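Local structure of Ketoacyl_synth_N domain-containing protein (Photorhabdus luminescens subsp. laumondii, 6SMO) at residues C242-V248 with V363-S369. The protein is a ketoacyl-synthase-like protein, probably involved in acyl-chain condensation, that binds a pentaoxododecanal chain. Numbering follows the deposited sequence.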
ATOM      1  N   CYS C 242       4.328  -5.977 -27.770  1.00 41.84           N
ATOM      2  CA  CYS C 242       5.771  -5.641 -27.645  1.00 40.93           C
ATOM      3  C   CYS C 242       6.395  -6.423 -26.484  1.00 41.04           C
ATOM      4  O   CYS C 242       5.645  -7.105 -25.756  1.00 41.23           O
ATOM      5  CB  CYS C 242       5.960  -4.143 -27.433  1.00 40.31           C
ATOM      6  SG  CYS C 242       5.206  -3.529 -25.906  1.00 39.17           S
ATOM      7  N   GLU C 243       7.720  -6.322 -26.333  1.00 41.10           N
ATOM      8  CA  GLU C 243       8.513  -6.958 -25.247  1.00 41.29           C
ATOM      9  C   GLU C 243       9.078  -5.862 -24.335  1.00 41.11           C
ATOM     10  O   GLU C 243       9.657  -4.899 -24.871  1.00 40.80           O
ATOM     11  CB  GLU C 243       9.642  -7.801 -25.844  1.00 42.12           C
ATOM     12  CG  GLU C 243      10.368  -8.662 -24.824  1.00 42.57           C
ATOM     13  CD  GLU C 243      11.499  -9.511 -25.380  1.00 43.02           C
ATOM     14  OE1 GLU C 243      11.900  -9.285 -26.539  1.00 43.60           O
ATOM     15  OE2 GLU C 243      11.977 -10.401 -24.648  1.00 42.81           O
ATOM     16  N   LEU C 244       8.909  -6.005 -23.015  1.00 40.53           N
ATOM     17  CA  LEU C 244       9.550  -5.127 -21.997  1.00 40.41           C
ATOM     18  C   LEU C 244      10.995  -5.597 -21.803  1.00 40.65           C
ATOM     19  O   LEU C 244      11.194  -6.679 -21.215  1.00 40.57           O
ATOM     20  CB  LEU C 244       8.755  -5.176 -20.687  1.00 40.00           C
ATOM     21  CG  LEU C 244       9.052  -4.043 -19.702  1.00 39.73           C
ATOM     22  CD1 LEU C 244       7.820  -3.702 -18.878  1.00 39.26           C
ATOM     23  CD2 LEU C 244      10.221  -4.390 -18.790  1.00 39.70           C
ATOM     24  N   THR C 245      11.958  -4.810 -22.292  1.00 40.89           N
ATOM     25  CA  THR C 245      13.393  -5.185 -22.419  1.00 41.63           C
ATOM     26  C   THR C 245      14.198  -4.685 -21.213  1.00 41.94           C
ATOM     27  O   THR C 245      15.163  -5.380 -20.838  1.00 43.14           O
ATOM     28  CB  THR C 245      13.971  -4.664 -23.741  1.00 42.44           C
ATOM     29  OG1 THR C 245      13.448  -3.356 -23.974  1.00 42.24           O
ATOM     30  CG2 THR C 245      13.640  -5.561 -24.914  1.00 43.05           C
ATOM     31  N   GLY C 246      13.827  -3.538 -20.631  1.00 41.22           N
ATOM     32  CA  GLY C 246      14.592  -2.895 -19.543  1.00 40.73           C
ATOM     33  C   GLY C 246      13.726  -2.035 -18.638  1.00 39.71           C
ATOM     34  O   GLY C 246      12.688  -1.527 -19.109  1.00 39.87           O
ATOM     35  N   PHE C 247      14.149  -1.883 -17.379  1.00 38.89           N
ATOM     36  CA  PHE C 247      13.522  -1.017 -16.346  1.00 38.19           C
ATOM     37  C   PHE C 247      14.619  -0.303 -15.547  1.00 38.16           C
ATOM     38  O   PHE C 247      15.609  -0.957 -15.162  1.00 38.26           O
ATOM     39  CB  PHE C 247      12.613  -1.839 -15.429  1.00 37.77           C
ATOM     40  CG  PHE C 247      12.075  -1.083 -14.240  1.00 37.26           C
ATOM     41  CD1 PHE C 247      11.398   0.115 -14.410  1.00 37.15           C
ATOM     42  CD2 PHE C 247      12.242  -1.568 -12.952  1.00 37.21           C
ATOM     43  CE1 PHE C 247      10.903   0.813 -13.317  1.00 36.94           C
ATOM     44  CE2 PHE C 247      11.745  -0.871 -11.860  1.00 37.06           C
ATOM     45  CZ  PHE C 247      11.075   0.317 -12.046  1.00 36.92           C
ATOM     46  N   VAL C 248      14.431   0.999 -15.308  1.00 38.02           N
ATOM     47  CA  VAL C 248      15.377   1.890 -14.571  1.00 38.31           C
ATOM     48  C   VAL C 248      14.610   2.556 -13.423  1.00 37.98           C
ATOM     49  O   VAL C 248      13.508   3.078 -13.679  1.00 37.93           O
ATOM     50  CB  VAL C 248      16.005   2.925 -15.525  1.00 38.65           C
ATOM     51  CG1 VAL C 248      16.668   4.077 -14.787  1.00 38.77           C
ATOM     52  CG2 VAL C 248      16.990   2.272 -16.483  1.00 38.78           C
ATOM     53  N   VAL C 363      14.354   9.191 -10.714  1.00 38.60           N
ATOM     54  CA  VAL C 363      14.659   8.962 -12.158  1.00 39.20           C
ATOM     55  C   VAL C 363      14.197   7.544 -12.513  1.00 39.04           C
ATOM     56  O   VAL C 363      14.896   6.583 -12.132  1.00 39.38           O
ATOM     57  CB  VAL C 363      16.152   9.166 -12.489  1.00 39.72           C
ATOM     58  CG1 VAL C 363      16.469   8.784 -13.928  1.00 39.99           C
ATOM     59  CG2 VAL C 363      16.612  10.588 -12.209  1.00 40.08           C
ATOM     60  N   CYS C 364      13.059   7.431 -13.203  1.00 38.64           N
ATOM     61  CA  CYS C 364      12.435   6.150 -13.626  1.00 38.28           C
ATOM     62  C   CYS C 364      12.289   6.129 -15.151  1.00 37.48           C
ATOM     63  O   CYS C 364      11.969   7.185 -15.730  1.00 37.35           O
ATOM     64  CB  CYS C 364      11.080   5.962 -12.956  1.00 39.00           C
ATOM     65  SG  CYS C 364      11.181   5.894 -11.148  1.00 40.63           S
ATOM     66  N   ALA C 365      12.524   4.971 -15.772  1.00 36.78           N
ATOM     67  CA  ALA C 365      12.411   4.769 -17.236  1.00 36.79           C
ATOM     68  C   ALA C 365      12.093   3.303 -17.549  1.00 36.45           C
ATOM     69  O   ALA C 365      12.615   2.414 -16.845  1.00 36.05           O
ATOM     70  CB  ALA C 365      13.681   5.215 -17.918  1.00 37.30           C
ATOM     71  N   LEU C 366      11.262   3.079 -18.574  1.00 36.03           N
ATOM     72  CA  LEU C 366      10.874   1.742 -19.096  1.00 35.74           C
ATOM     73  C   LEU C 366      11.286   1.640 -20.568  1.00 35.91           C
ATOM     74  O   LEU C 366      11.228   2.670 -21.271  1.00 35.47           O
ATOM     75  CB  LEU C 366       9.360   1.562 -18.933  1.00 35.23           C
ATOM     76  CG  LEU C 366       8.880   1.264 -17.514  1.00 34.93           C
ATOM     77  CD1 LEU C 366       7.396   1.563 -17.369  1.00 34.77           C
ATOM     78  CD2 LEU C 366       9.173  -0.180 -17.132  1.00 34.82           C
ATOM     79  N   SER C 367      11.683   0.440 -21.005  1.00 36.23           N
ATOM     80  CA  SER C 367      12.113   0.125 -22.392  1.00 36.83           C
ATOM     81  C   SER C 367      11.185  -0.938 -22.992  1.00 37.12           C
ATOM     82  O   SER C 367      11.083  -2.031 -22.403  1.00 36.85           O
ATOM     83  CB  SER C 367      13.551  -0.326 -22.420  1.00 36.84           C
ATOM     84  OG  SER C 367      13.945  -0.688 -23.735  1.00 36.96           O
ATOM     85  N   PHE C 368      10.536  -0.615 -24.117  1.00 38.02           N
ATOM     86  CA  PHE C 368       9.644  -1.521 -24.889  1.00 38.79           C
ATOM     87  C   PHE C 368      10.220  -1.708 -26.298  1.00 40.13           C
ATOM     88  O   PHE C 368      10.597  -0.698 -26.924  1.00 40.90           O
ATOM     89  CB  PHE C 368       8.219  -0.964 -24.930  1.00 38.46           C
ATOM     90  CG  PHE C 368       7.551  -0.876 -23.583  1.00 37.73           C
ATOM     91  CD1 PHE C 368       6.865  -1.961 -23.058  1.00 37.70           C
ATOM     92  CD2 PHE C 368       7.617   0.289 -22.833  1.00 37.46           C
ATOM     93  CE1 PHE C 368       6.255  -1.880 -21.815  1.00 37.67           C
ATOM     94  CE2 PHE C 368       7.006   0.368 -21.590  1.00 37.29           C
ATOM     95  CZ  PHE C 368       6.328  -0.717 -21.083  1.00 37.35           C
ATOM     96  N   SER C 369      10.282  -2.957 -26.770  1.00 41.36           N
ATOM     97  CA  SER C 369      10.879  -3.361 -28.073  1.00 42.40           C
ATOM     98  C   SER C 369       9.855  -4.140 -28.906  1.00 43.89           C
ATOM     99  O   SER C 369       9.049  -4.882 -28.312  1.00 43.61           O
ATOM    100  CB  SER C 369      12.137  -4.159 -27.859  1.00 42.36           C
ATOM    101  OG  SER C 369      13.104  -3.392 -27.158  1.00 41.76           O
TER
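Strands 242-248 and 363-369 pair antiparallel from Glu243–Ser369 to Val248–Ala365, with their axes at 141°. A classic beta bulge interrupts the ladder: Thr245 and Gly246 both face Ser367. The pair belongs to the mixed sheet of the thiolase-like fold of ketoacyl synthases. In that sheet strand 5-13 flanks 242-251 and strand 351-356 flanks 362-369. Glu243 and Ser369 exchange two backbone hydrogen bonds, and Glu243 N to Ser369 O is 2.8 Å and nearly straight at 175°. At the bulge Ser367 is bonded to both residues: Thr245 N donates to its O, and its own N reaches Gly246 O at 2.9 Å.

Leu244, Phe247, Leu366 and Phe368 share one face of the sheet. Leu244 CD1 lies 3.8 Å from Phe368 CE1. Leu366 CD2 meets Phe247 CD1 at 3.5 Å and also approaches Leu244 CD1, so it joins the two apolar pairs. Helices 161-175 and 319-329 pack against this face. Cys242 SG contacts the Phe368 ring obliquely, 3.6 Å from CD1.

Ser367, Ala365, Val248 and Ser369 lie on the other face. Glu243 is there too, and its carboxylate forms a salt bridge with Arg4. Thr245 has chi1 40°, which turns OG1 toward the serines. Thr245 OG1 hydrogen-bonds Ser367 OG at 2.7 Å and Ser369 OG at 3.2 Å.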